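Local coordinates for protein flavin prenyltransferase UbiX (Methanocaldococcus jannaschii, PDB 6M8V) that probably catalyses the metal-independent transfer of a dimethylallyl group from dimethylallyl phosphate to the flavin of FMN, yielding the prenylated cofactor of UbiD decarboxylases, at residues A[9-14]-A[40-45]; A[28-34]-A[56-62]; A[114-120]-A[140-145]. All coordinates share one frame; numbering follows the deposited sequence.

Overall arrangement
Three places around a single Rossmann-like sheet show how one fold builds a flavin site from different chemistry. Contacts 2 and 3 are parallel strand pairs at the two margins of the chain's own sheet, centres about 18 Å apart. Contact 2 is partly buried and mixes backbone bonds with tyrosines and acids, whereas contact 3 is buried and largely aliphatic. Contact 1, also buried, joins a loop to a helix through a carboxylate and a valine knob. It touches both others: I41 packs on I33, and S11 meets R120. The second subunit covers contacts 1 and 3; no other protein chain touches contact 2. FMN meets contact 2 at the phosphate, contact 3 at the flavin and contact 1 at both.

Contact 1: A[9-14]-A[40-45]; sequences GASGVI and IIKEEL. With FMN (flavin mononucleotide), chain B.
E44 turns its carboxylate to the 9-14 loop and engages it with both oxygens. Its chain runs extended beyond CG (chi2 -170°), which carries the group from helix 35-45 to the loop. S11 OG donates to E44 OE2 at 2.5 Å, approaching on the syn side and 21° out of the carboxylate plane. G12 N donates to the syn lone pair of E44 OE1 at 3.0 Å, and the same OE1 accepts from a water that in turn takes the N-H of I14. S11 OG has a further partner, the backbone N of F149 in the second subunit.

This is the first beta-alpha turn of a Rossmann-like flavoprotein fold, leading from strand 2-7 into helix 13-22, and it brings backbone groups to the cofactor. G9 N lies against FMN O1P, so close that the modelled distance is doubtful, and S11 N donates to flavin O4 at 3.2 Å.

Just beyond the turn, V13 sits as a knob in the hole formed on helix 35-45 by I40, I41, E44 and L45. Its CG1 branch lies 3.9 Å from I40 CG2, while V13 CG2 lies between E44 OE1 at 3.6 Å and L45 CD1 at 4.0 Å; V13 and I41 cross at about a right angle. I14 joins this apolar patch through CB, which rests on L45 CD2.

I40 reaches the start of the loop, its CD1 3.4 Å from G9 C. That methyl also meets flavin C6, and A10 CB lies 3.5 Å from flavin C4 against the same face of the isoalloxazine.

Contact 2: A[28-34]-A[56-62]; sequences EVNLIIS and ATDYYEN. With FMN (flavin mononucleotide), chain B.
A56 presses its CB on L31 CB at 3.5 Å, a tight carbon pair at the start of a parallel beta pairing. Strands 28-33 and 58-61, linked through helix 35-45 in a beta-alpha-beta crossover, form one margin of the Rossmann-like sheet. T57 follows, its OG1 accepting from V29 N at 3.3 Å in a nearly straight bond. D58 N donates to V29 O in the carbonyl plane, and D58 O receives L31 N, while D58 CB lies beside the N30 amide.

Y59 falls on the opposite face with L31. With CG anti to the backbone N (chi1 175°), its ring presents an edge to I33 CG1 at 3.9 Å. Its OH donates to E61 OE1, from above the carboxylate plane; K38 forms a salt bridge to that same oxygen.

Y60 N completes the pairing on L31 O at 3.0 Å. Its ring edge meets N30 ND2 at 3.6 Å, amide and ring planes 46° apart, and a water links ND2 to Y60 OH. N30 OD1 is buried without a polar partner in the model.

N62, whose OD1 accepts from I101 N, sets ND2 3.5 Å from S34 CB. S34 caps the following helix at A37 N, and its OG donates to FMN O1P at 2.7 Å.

Contact 3: A[114-120]-A[140-145]; sequences KLIIMPR and AIVMPP. With FMN (flavin mononucleotide), chain B; PO4 (phosphate ion), chain C.
I141 N donates to L115 O at 2.8 Å, almost straight at 173°, and opens a short run of strand bonds. The carbonyl of I141 accepts I117 N at 3.1 Å, and I117 O takes M143 N nearly along the C=O axis. I116 and M118, alternating with L115 and I117, bond on the other side to strand 78-84, whereas V142 makes backbone bonds to the second subunit.

The pair closes the beta-alpha-beta unit of strand 114-119, helix 126-137 and strand 141-142. Regular pairing stops at the prolines P119, P144 and P145, which lack an N-H. M118 lies along M143 O, its CA in a CA-H...O contact at 3.1 Å and its CE, the chain being bent at chi3 (63°), 3.3 Å away.

R120 crosses P145 at about a right angle, CG on CG at 3.6 Å, before its doubly bent chain turns to the cofactor. Its carbonyl O accepts flavin N3, while NH2 donates edge-on to flavin O4 at 2.7 Å. NH1 donates to I146 O of the second subunit. NH2 also weakly reaches a phosphate ion, probably from the crystallisation liquor; Y150 of the second subunit, predicted to bind dimethylallyl phosphate, also holds it, perhaps marking that substrate's site.

Contact 1: A[9-14]-A[40-45]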
loop_
_atom_site.group_PDB
_atom_site.type_symbol
_atom_site.label_atom_id
_atom_site.label_comp_id
_atom_site.label_asym_id
_atom_site.label_seq_id
_atom_site.Cartn_x
_atom_site.Cartn_y
_atom_site.Cartn_z
ATOM N N GLY A 9 0.169 -2.388 -32.901
ATOM C CA GLY A 9 0.875 -1.315 -33.573
ATOM C C GLY A 9 2.088 -0.780 -32.842
ATOM O O GLY A 9 2.055 0.321 -32.295
ATOM N N ALA A 10 3.173 -1.541 -32.830
ATOM C CA ALA A 10 4.434 -1.048 -32.307
ATOM C C ALA A 10 5.539 -1.503 -33.242
ATOM O O ALA A 10 5.375 -2.453 -34.009
ATOM C CB ALA A 10 4.690 -1.530 -30.871
ATOM N N SER A 11 6.665 -0.797 -33.192
ATOM C CA SER A 11 7.783 -1.138 -34.057
ATOM C C SER A 11 8.292 -2.539 -33.742
ATOM O O SER A 11 8.216 -3.013 -32.605
ATOM C CB SER A 11 8.913 -0.119 -33.898
ATOM O OG SER A 11 9.932 -0.339 -34.862
ATOM N N GLY A 12 8.809 -3.207 -34.762
ATOM C CA GLY A 12 9.335 -4.541 -34.605
ATOM C C GLY A 12 8.392 -5.657 -34.979
ATOM O O GLY A 12 8.501 -6.750 -34.412
ATOM N N VAL A 13 7.468 -5.424 -35.912
ATOM C CA VAL A 13 6.592 -6.490 -36.381
ATOM C C VAL A 13 7.354 -7.605 -37.082
ATOM O O VAL A 13 6.786 -8.679 -37.310
ATOM C CB VAL A 13 5.508 -5.924 -37.321
ATOM C CG1 VAL A 13 4.453 -5.169 -36.519
ATOM C CG2 VAL A 13 6.132 -5.022 -38.376
ATOM N N ILE A 14 8.627 -7.381 -37.425
ATOM C CA ILE A 14 9.447 -8.451 -37.990
ATOM C C ILE A 14 9.546 -9.624 -37.025
ATOM O O ILE A 14 9.643 -10.781 -37.452
ATOM C CB ILE A 14 10.842 -7.915 -38.370
ATOM C CG1 ILE A 14 11.661 -9.000 -39.069
ATOM C CG2 ILE A 14 11.574 -7.383 -37.143
ATOM C CD1 ILE A 14 12.974 -8.502 -39.616
ATOM N N ILE A 40 1.787 -0.672 -39.773
ATOM C CA ILE A 40 3.200 -0.798 -39.431
ATOM C C ILE A 40 3.852 -1.919 -40.237
ATOM O O ILE A 40 5.004 -1.796 -40.669
ATOM C CB ILE A 40 3.361 -0.999 -37.912
ATOM C CG1 ILE A 40 2.954 0.286 -37.187
ATOM C CG2 ILE A 40 4.792 -1.380 -37.561
ATOM C CD1 ILE A 40 3.413 0.369 -35.754
ATOM N N ILE A 41 3.132 -3.024 -40.448
ATOM C CA ILE A 41 3.616 -4.080 -41.337
ATOM C C ILE A 41 3.929 -3.506 -42.714
ATOM O O ILE A 41 4.969 -3.803 -43.316
ATOM C CB ILE A 41 2.581 -5.215 -41.434
ATOM C CG1 ILE A 41 2.457 -5.965 -40.106
ATOM C CG2 ILE A 41 2.935 -6.175 -42.566
ATOM C CD1 ILE A 41 1.262 -6.889 -40.066
ATOM N N LYS A 42 3.027 -2.668 -43.230
ATOM C CA LYS A 42 3.239 -2.056 -44.539
ATOM C C LYS A 42 4.454 -1.135 -44.528
ATOM O O LYS A 42 5.260 -1.148 -45.465
ATOM C CB LYS A 42 1.981 -1.292 -44.961
ATOM C CG LYS A 42 2.171 -0.277 -46.082
ATOM C CD LYS A 42 2.766 -0.882 -47.348
ATOM C CE LYS A 42 1.777 -1.785 -48.064
ATOM N NZ LYS A 42 2.470 -2.885 -48.790
ATOM N N GLU A 43 4.611 -0.338 -43.469
ATOM C CA GLU A 43 5.683 0.649 -43.446
ATOM C C GLU A 43 7.040 0.014 -43.168
ATOM O O GLU A 43 8.040 0.394 -43.784
ATOM C CB GLU A 43 5.381 1.726 -42.405
ATOM C CG GLU A 43 6.257 2.963 -42.529
ATOM C CD GLU A 43 5.851 3.859 -43.686
ATOM O OE1 GLU A 43 4.915 3.495 -44.435
ATOM O OE2 GLU A 43 6.470 4.932 -43.845
ATOM N N GLU A 44 7.097 -0.949 -42.253
ATOM C CA GLU A 44 8.370 -1.516 -41.825
ATOM C C GLU A 44 8.788 -2.733 -42.637
ATOM O O GLU A 44 9.990 -2.990 -42.773
ATOM C CB GLU A 44 8.309 -1.903 -40.340
ATOM C CG GLU A 44 8.320 -0.720 -39.379
ATOM C CD GLU A 44 8.499 -1.141 -37.926
ATOM O OE1 GLU A 44 8.435 -2.356 -37.632
ATOM O OE2 GLU A 44 8.705 -0.253 -37.075
ATOM N N LEU A 45 7.836 -3.501 -43.155
ATOM C CA LEU A 45 8.148 -4.701 -43.915
ATOM C C LEU A 45 7.896 -4.535 -45.409
ATOM O O LEU A 45 8.173 -5.463 -46.177
ATOM C CB LEU A 45 7.343 -5.887 -43.371
ATOM C CG LEU A 45 7.668 -6.254 -41.919
ATOM C CD1 LEU A 45 6.855 -7.450 -41.447
ATOM C CD2 LEU A 45 9.157 -6.520 -41.764
HETATM N N1 FMN B . 3.599 2.584 -29.690
HETATM C C2 FMN B . 4.391 1.917 -28.780
HETATM O O2 FMN B . 3.952 1.773 -27.651
HETATM N N3 FMN B . 5.645 1.422 -29.119
HETATM C C4 FMN B . 6.098 1.601 -30.420
HETATM O O4 FMN B . 7.196 1.182 -30.799
HETATM C C4A FMN B . 5.301 2.272 -31.337
HETATM N N5 FMN B . 5.777 2.440 -32.611
HETATM C C5A FMN B . 5.006 3.098 -33.536
HETATM C C6 FMN B . 5.508 3.250 -34.814
HETATM C C7 FMN B . 4.754 3.912 -35.763
HETATM C C7M FMN B . 5.305 4.067 -37.141
HETATM C C8 FMN B . 3.503 4.418 -35.439
HETATM C C8M FMN B . 2.705 5.126 -36.489
HETATM C C9 FMN B . 2.996 4.265 -34.152
HETATM C C9A FMN B . 3.752 3.600 -33.194
HETATM N N10 FMN B . 3.266 3.432 -31.909
HETATM C C10 FMN B . 4.050 2.769 -30.979
HETATM C "C1'" FMN B . 1.917 3.983 -31.523
HETATM C "C2'" FMN B . 0.844 2.903 -31.439
HETATM O "O2'" FMN B . 0.667 2.307 -32.705
HETATM C "C3'" FMN B . -0.490 3.470 -30.979
HETATM O "O3'" FMN B . -0.463 3.695 -29.584
HETATM C "C4'" FMN B . -1.646 2.548 -31.367
HETATM O "O4'" FMN B . -2.855 3.090 -30.889
HETATM C "C5'" FMN B . -1.494 1.120 -30.852
HETATM O "O5'" FMN B . -2.711 0.430 -31.068
HETATM P P FMN B . -2.787 -1.183 -31.109
HETATM O O1P FMN B . -2.000 -1.678 -32.289
HETATM O O2P FMN B . -2.158 -1.723 -29.847
HETATM O O3P FMN B . -4.226 -1.625 -31.201
HETATM O O HOH W 1 9.520 -4.985 -38.049
#

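Contact 2: A[28-34]-A[56-62]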
loop_
_atom_site.group_PDB
_atom_site.type_symbol
_atom_site.label_atom_id
_atom_site.label_comp_id
_atom_site.label_asym_id
_atom_site.label_seq_id
_atom_site.Cartn_x
_atom_site.Cartn_y
_atom_site.Cartn_z
ATOM N N GLU A 28 -0.901 -25.158 -34.162
ATOM C CA GLU A 28 -2.097 -24.519 -34.699
ATOM C C GLU A 28 -2.075 -23.057 -34.273
ATOM O O GLU A 28 -2.170 -22.747 -33.082
ATOM C CB GLU A 28 -3.361 -25.218 -34.207
ATOM C CG GLU A 28 -4.634 -24.748 -34.906
ATOM C CD GLU A 28 -5.899 -25.247 -34.233
ATOM O OE1 GLU A 28 -6.972 -24.635 -34.442
ATOM O OE2 GLU A 28 -5.822 -26.247 -33.491
ATOM N N VAL A 29 -1.946 -22.158 -35.240
ATOM C CA VAL A 29 -1.716 -20.747 -34.973
ATOM C C VAL A 29 -2.951 -19.966 -35.394
ATOM O O VAL A 29 -3.374 -20.034 -36.555
ATOM C CB VAL A 29 -0.463 -20.237 -35.697
ATOM C CG1 VAL A 29 -0.324 -18.735 -35.523
ATOM C CG2 VAL A 29 0.774 -20.962 -35.177
ATOM N N ASN A 30 -3.531 -19.231 -34.449
ATOM C CA ASN A 30 -4.566 -18.250 -34.741
ATOM C C ASN A 30 -3.955 -16.856 -34.672
ATOM O O ASN A 30 -3.188 -16.549 -33.755
ATOM C CB ASN A 30 -5.737 -18.370 -33.764
ATOM C CG ASN A 30 -6.521 -19.657 -33.948
ATOM O OD1 ASN A 30 -5.980 -20.668 -34.388
ATOM N ND2 ASN A 30 -7.804 -19.624 -33.607
ATOM N N LEU A 31 -4.286 -16.023 -35.653
ATOM C CA LEU A 31 -3.642 -14.732 -35.834
ATOM C C LEU A 31 -4.667 -13.613 -35.763
ATOM O O LEU A 31 -5.750 -13.711 -36.349
ATOM C CB LEU A 31 -2.905 -14.676 -37.174
ATOM C CG LEU A 31 -2.161 -13.402 -37.579
ATOM C CD1 LEU A 31 -1.020 -13.089 -36.620
ATOM C CD2 LEU A 31 -1.637 -13.558 -38.994
ATOM N N ILE A 32 -4.321 -12.557 -35.031
ATOM C CA ILE A 32 -5.086 -11.316 -35.004
ATOM C C ILE A 32 -4.109 -10.169 -35.222
ATOM O O ILE A 32 -3.038 -10.139 -34.608
ATOM C CB ILE A 32 -5.848 -11.127 -33.677
ATOM C CG1 ILE A 32 -6.526 -12.428 -33.243
ATOM C CG2 ILE A 32 -6.865 -10.000 -33.807
ATOM C CD1 ILE A 32 -6.959 -12.438 -31.784
ATOM N N ILE A 33 -4.476 -9.232 -36.094
ATOM C CA ILE A 33 -3.640 -8.081 -36.423
ATOM C C ILE A 33 -4.483 -6.827 -36.241
ATOM O O ILE A 33 -5.537 -6.687 -36.876
ATOM C CB ILE A 33 -3.079 -8.163 -37.856
ATOM C CG1 ILE A 33 -2.352 -9.492 -38.075
ATOM C CG2 ILE A 33 -2.138 -7.000 -38.132
ATOM C CD1 ILE A 33 -1.906 -9.730 -39.513
ATOM N N SER A 34 -4.035 -5.924 -35.371
ATOM C CA SER A 34 -4.771 -4.688 -35.160
ATOM C C SER A 34 -4.610 -3.762 -36.363
ATOM O O SER A 34 -3.671 -3.885 -37.155
ATOM C CB SER A 34 -4.294 -3.973 -33.896
ATOM O OG SER A 34 -2.996 -3.435 -34.080
ATOM N N ALA A 56 -0.897 -18.186 -40.970
ATOM C CA ALA A 56 -1.599 -18.705 -39.808
ATOM C C ALA A 56 -2.643 -19.730 -40.224
ATOM O O ALA A 56 -3.180 -19.680 -41.334
ATOM C CB ALA A 56 -2.274 -17.574 -39.029
ATOM N N THR A 57 -2.931 -20.660 -39.311
ATOM C CA THR A 57 -4.000 -21.625 -39.542
ATOM C C THR A 57 -5.378 -20.976 -39.500
ATOM O O THR A 57 -6.328 -21.530 -40.058
ATOM C CB THR A 57 -3.927 -22.752 -38.510
ATOM O OG1 THR A 57 -2.560 -23.125 -38.306
ATOM C CG2 THR A 57 -4.709 -23.970 -38.990
ATOM N N ASP A 58 -5.510 -19.822 -38.847
ATOM C CA ASP A 58 -6.759 -19.077 -38.821
ATOM C C ASP A 58 -6.452 -17.608 -38.584
ATOM O O ASP A 58 -5.446 -17.265 -37.955
ATOM C CB ASP A 58 -7.709 -19.587 -37.733
ATOM C CG ASP A 58 -8.550 -20.752 -38.194
ATOM O OD1 ASP A 58 -8.992 -20.739 -39.364
ATOM O OD2 ASP A 58 -8.769 -21.680 -37.385
ATOM N N TYR A 59 -7.327 -16.746 -39.091
ATOM C CA TYR A 59 -7.217 -15.310 -38.894
ATOM C C TYR A 59 -8.564 -14.759 -38.457
ATOM O O TYR A 59 -9.609 -15.224 -38.917
ATOM C CB TYR A 59 -6.748 -14.589 -40.171
ATOM C CG TYR A 59 -6.736 -13.082 -40.040
ATOM C CD1 TYR A 59 -5.663 -12.428 -39.448
ATOM C CD2 TYR A 59 -7.805 -12.315 -40.489
ATOM C CE1 TYR A 59 -5.650 -11.047 -39.311
ATOM C CE2 TYR A 59 -7.802 -10.934 -40.360
ATOM C CZ TYR A 59 -6.721 -10.307 -39.768
ATOM O OH TYR A 59 -6.708 -8.935 -39.637
ATOM N N TYR A 60 -8.538 -13.774 -37.559
ATOM C CA TYR A 60 -9.746 -13.075 -37.149
ATOM C C TYR A 60 -9.464 -11.581 -37.079
ATOM O O TYR A 60 -8.376 -11.163 -36.674
ATOM C CB TYR A 60 -10.261 -13.576 -35.795
ATOM C CG TYR A 60 -10.594 -15.048 -35.759
ATOM C CD1 TYR A 60 -11.795 -15.526 -36.279
ATOM C CD2 TYR A 60 -9.712 -15.962 -35.200
ATOM C CE1 TYR A 60 -12.103 -16.877 -36.242
ATOM C CE2 TYR A 60 -10.010 -17.308 -35.158
ATOM C CZ TYR A 60 -11.204 -17.763 -35.681
ATOM O OH TYR A 60 -11.491 -19.106 -35.635
ATOM N N GLU A 61 -10.448 -10.784 -37.486
ATOM C CA GLU A 61 -10.317 -9.340 -37.391
ATOM C C GLU A 61 -10.351 -8.910 -35.928
ATOM O O GLU A 61 -11.015 -9.530 -35.093
ATOM C CB GLU A 61 -11.434 -8.652 -38.177
ATOM C CG GLU A 61 -10.999 -7.393 -38.917
ATOM C CD GLU A 61 -9.837 -7.636 -39.860
ATOM O OE1 GLU A 61 -8.691 -7.308 -39.492
ATOM O OE2 GLU A 61 -10.066 -8.150 -40.972
ATOM N N ASN A 62 -9.620 -7.838 -35.619
ATOM C CA ASN A 62 -9.539 -7.374 -34.239
ATOM C C ASN A 62 -10.875 -6.873 -33.709
ATOM O O ASN A 62 -11.011 -6.698 -32.495
ATOM C CB ASN A 62 -8.482 -6.272 -34.108
ATOM C CG ASN A 62 -7.953 -6.130 -32.679
ATOM O OD1 ASN A 62 -8.128 -7.023 -31.846
ATOM N ND2 ASN A 62 -7.294 -5.009 -32.398
HETATM N N1 FMN B . 3.599 2.584 -29.690
HETATM C C2 FMN B . 4.391 1.917 -28.780
HETATM O O2 FMN B . 3.952 1.773 -27.651
HETATM N N3 FMN B . 5.645 1.422 -29.119
HETATM C C4 FMN B . 6.098 1.601 -30.420
HETATM O O4 FMN B . 7.196 1.182 -30.799
HETATM C C4A FMN B . 5.301 2.272 -31.337
HETATM N N5 FMN B . 5.777 2.440 -32.611
HETATM C C5A FMN B . 5.006 3.098 -33.536
HETATM C C6 FMN B . 5.508 3.250 -34.814
HETATM C C7 FMN B . 4.754 3.912 -35.763
HETATM C C7M FMN B . 5.305 4.067 -37.141
HETATM C C8 FMN B . 3.503 4.418 -35.439
HETATM C C8M FMN B . 2.705 5.126 -36.489
HETATM C C9 FMN B . 2.996 4.265 -34.152
HETATM C C9A FMN B . 3.752 3.600 -33.194
HETATM N N10 FMN B . 3.266 3.432 -31.909
HETATM C C10 FMN B . 4.050 2.769 -30.979
HETATM C "C1'" FMN B . 1.917 3.983 -31.523
HETATM C "C2'" FMN B . 0.844 2.903 -31.439
HETATM O "O2'" FMN B . 0.667 2.307 -32.705
HETATM C "C3'" FMN B . -0.490 3.470 -30.979
HETATM O "O3'" FMN B . -0.463 3.695 -29.584
HETATM C "C4'" FMN B . -1.646 2.548 -31.367
HETATM O "O4'" FMN B . -2.855 3.090 -30.889
HETATM C "C5'" FMN B . -1.494 1.120 -30.852
HETATM O "O5'" FMN B . -2.711 0.430 -31.068
HETATM P P FMN B . -2.787 -1.183 -31.109
HETATM O O1P FMN B . -2.000 -1.678 -32.289
HETATM O O2P FMN B . -2.158 -1.723 -29.847
HETATM O O3P FMN B . -4.226 -1.625 -31.201
HETATM O O HOH W 2 -10.310 -20.657 -34.054
#

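Contact 3: A[114-120]-A[140-145]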
loop_
_atom_site.group_PDB
_atom_site.type_symbol
_atom_site.label_atom_id
_atom_site.label_comp_id
_atom_site.label_asym_id
_atom_site.label_seq_id
_atom_site.Cartn_x
_atom_site.Cartn_y
_atom_site.Cartn_z
ATOM N N LYS A 114 -1.401 -19.663 -20.700
ATOM C CA LYS A 114 -0.139 -18.941 -20.791
ATOM C C LYS A 114 -0.289 -17.673 -21.630
ATOM O O LYS A 114 -0.812 -17.708 -22.748
ATOM C CB LYS A 114 0.935 -19.847 -21.385
ATOM C CG LYS A 114 2.267 -19.166 -21.621
ATOM C CD LYS A 114 3.329 -20.171 -22.034
ATOM C CE LYS A 114 3.679 -21.111 -20.891
ATOM N NZ LYS A 114 4.700 -22.112 -21.316
ATOM N N LEU A 115 0.184 -16.550 -21.090
ATOM C CA LEU A 115 0.112 -15.259 -21.761
ATOM C C LEU A 115 1.509 -14.661 -21.824
ATOM O O LEU A 115 2.134 -14.417 -20.782
ATOM C CB LEU A 115 -0.852 -14.315 -21.030
ATOM C CG LEU A 115 -0.930 -12.850 -21.483
ATOM C CD1 LEU A 115 -1.325 -12.750 -22.950
ATOM C CD2 LEU A 115 -1.910 -12.060 -20.601
ATOM N N ILE A 116 1.991 -14.424 -23.040
ATOM C CA ILE A 116 3.285 -13.801 -23.296
ATOM C C ILE A 116 3.040 -12.456 -23.959
ATOM O O ILE A 116 2.331 -12.379 -24.967
ATOM C CB ILE A 116 4.166 -14.678 -24.201
ATOM C CG1 ILE A 116 4.370 -16.068 -23.591
ATOM C CG2 ILE A 116 5.493 -13.974 -24.493
ATOM C CD1 ILE A 116 5.069 -17.048 -24.529
ATOM N N ILE A 117 3.637 -11.401 -23.411
ATOM C CA ILE A 117 3.549 -10.069 -23.998
ATOM C C ILE A 117 4.959 -9.548 -24.210
ATOM O O ILE A 117 5.846 -9.773 -23.380
ATOM C CB ILE A 117 2.729 -9.096 -23.122
ATOM C CG1 ILE A 117 3.366 -8.939 -21.746
ATOM C CG2 ILE A 117 1.300 -9.595 -22.972
ATOM C CD1 ILE A 117 2.827 -7.757 -20.957
ATOM N N MET A 118 5.166 -8.845 -25.323
ATOM C CA MET A 118 6.479 -8.330 -25.714
ATOM C C MET A 118 6.388 -6.827 -25.938
ATOM O O MET A 118 6.366 -6.355 -27.084
ATOM C CB MET A 118 6.981 -9.049 -26.968
ATOM C CG MET A 118 6.769 -10.550 -26.888
ATOM S SD MET A 118 7.709 -11.488 -28.095
ATOM C CE MET A 118 9.395 -11.116 -27.615
ATOM N N PRO A 119 6.341 -6.038 -24.865
ATOM C CA PRO A 119 6.197 -4.583 -25.023
ATOM C C PRO A 119 7.448 -3.967 -25.637
ATOM O O PRO A 119 8.566 -4.201 -25.174
ATOM C CB PRO A 119 5.967 -4.092 -23.589
ATOM C CG PRO A 119 6.600 -5.137 -22.738
ATOM C CD PRO A 119 6.409 -6.441 -23.449
ATOM N N ARG A 120 7.249 -3.169 -26.686
ATOM C CA ARG A 120 8.332 -2.547 -27.446
ATOM C C ARG A 120 8.242 -1.038 -27.263
ATOM O O ARG A 120 7.363 -0.386 -27.840
ATOM C CB ARG A 120 8.250 -2.922 -28.927
ATOM C CG ARG A 120 9.594 -3.220 -29.626
ATOM C CD ARG A 120 10.558 -2.018 -29.656
ATOM N NE ARG A 120 9.889 -0.755 -29.944
ATOM C CZ ARG A 120 10.466 0.439 -29.864
ATOM N NH1 ARG A 120 11.738 0.547 -29.505
ATOM N NH2 ARG A 120 9.759 1.532 -30.127
ATOM N N ALA A 140 1.528 -13.501 -16.148
ATOM C CA ALA A 140 1.931 -13.269 -17.525
ATOM C C ALA A 140 3.452 -13.226 -17.621
ATOM O O ALA A 140 4.140 -12.834 -16.678
ATOM C CB ALA A 140 1.329 -11.965 -18.050
ATOM N N ILE A 141 3.972 -13.643 -18.769
ATOM C CA ILE A 141 5.402 -13.611 -19.044
ATOM C C ILE A 141 5.699 -12.324 -19.805
ATOM O O ILE A 141 5.365 -12.195 -20.985
ATOM C CB ILE A 141 5.856 -14.853 -19.826
ATOM C CG1 ILE A 141 5.653 -16.119 -18.983
ATOM C CG2 ILE A 141 7.320 -14.734 -20.218
ATOM C CD1 ILE A 141 4.557 -17.030 -19.479
ATOM N N VAL A 142 6.321 -11.365 -19.131
ATOM C CA VAL A 142 6.563 -10.046 -19.702
ATOM C C VAL A 142 7.938 -10.074 -20.351
ATOM O O VAL A 142 8.960 -10.201 -19.671
ATOM C CB VAL A 142 6.459 -8.944 -18.642
ATOM C CG1 VAL A 142 6.826 -7.602 -19.250
ATOM C CG2 VAL A 142 5.045 -8.905 -18.059
ATOM N N MET A 143 7.966 -9.933 -21.673
ATOM C CA MET A 143 9.141 -10.275 -22.467
ATOM C C MET A 143 9.378 -9.235 -23.560
ATOM O O MET A 143 9.224 -9.523 -24.747
ATOM C CB MET A 143 8.955 -11.666 -23.076
ATOM C CG MET A 143 10.227 -12.377 -23.398
ATOM S SD MET A 143 9.852 -14.010 -24.033
ATOM C CE MET A 143 11.505 -14.682 -24.135
ATOM N N PRO A 144 9.774 -8.023 -23.182
ATOM C CA PRO A 144 10.160 -7.037 -24.211
ATOM C C PRO A 144 11.286 -7.580 -25.070
ATOM O O PRO A 144 12.193 -8.259 -24.563
ATOM C CB PRO A 144 10.619 -5.815 -23.394
ATOM C CG PRO A 144 10.757 -6.293 -21.982
ATOM C CD PRO A 144 9.843 -7.462 -21.823
ATOM N N PRO A 145 11.258 -7.318 -26.376
ATOM C CA PRO A 145 12.303 -7.866 -27.256
ATOM C C PRO A 145 13.643 -7.193 -27.018
ATOM O O PRO A 145 13.931 -6.132 -27.579
ATOM C CB PRO A 145 11.763 -7.587 -28.665
ATOM C CG PRO A 145 10.874 -6.379 -28.498
ATOM C CD PRO A 145 10.284 -6.482 -27.103
HETATM N N1 FMN B . 3.599 2.584 -29.690
HETATM C C2 FMN B . 4.391 1.917 -28.780
HETATM O O2 FMN B . 3.952 1.773 -27.651
HETATM N N3 FMN B . 5.645 1.422 -29.119
HETATM C C4 FMN B . 6.098 1.601 -30.420
HETATM O O4 FMN B . 7.196 1.182 -30.799
HETATM C C4A FMN B . 5.301 2.272 -31.337
HETATM N N5 FMN B . 5.777 2.440 -32.611
HETATM C C5A FMN B . 5.006 3.098 -33.536
HETATM C C6 FMN B . 5.508 3.250 -34.814
HETATM C C7 FMN B . 4.754 3.912 -35.763
HETATM C C7M FMN B . 5.305 4.067 -37.141
HETATM C C8 FMN B . 3.503 4.418 -35.439
HETATM C C8M FMN B . 2.705 5.126 -36.489
HETATM C C9 FMN B . 2.996 4.265 -34.152
HETATM C C9A FMN B . 3.752 3.600 -33.194
HETATM N N10 FMN B . 3.266 3.432 -31.909
HETATM C C10 FMN B . 4.050 2.769 -30.979
HETATM C "C1'" FMN B . 1.917 3.983 -31.523
HETATM C "C2'" FMN B . 0.844 2.903 -31.439
HETATM O "O2'" FMN B . 0.667 2.307 -32.705
HETATM C "C3'" FMN B . -0.490 3.470 -30.979
HETATM O "O3'" FMN B . -0.463 3.695 -29.584
HETATM C "C4'" FMN B . -1.646 2.548 -31.367
HETATM O "O4'" FMN B . -2.855 3.090 -30.889
HETATM C "C5'" FMN B . -1.494 1.120 -30.852
HETATM O "O5'" FMN B . -2.711 0.430 -31.068
HETATM P P FMN B . -2.787 -1.183 -31.109
HETATM O O1P FMN B . -2.000 -1.678 -32.289
HETATM O O2P FMN B . -2.158 -1.723 -29.847
HETATM O O3P FMN B . -4.226 -1.625 -31.201
HETATM P P PO4 C . 9.668 5.598 -30.225
HETATM O O1 PO4 C . 8.904 5.977 -31.474
HETATM O O2 PO4 C . 11.114 5.311 -30.560
HETATM O O3 PO4 C . 9.614 6.734 -29.229
HETATM O O4 PO4 C . 9.031 4.362 -29.631
#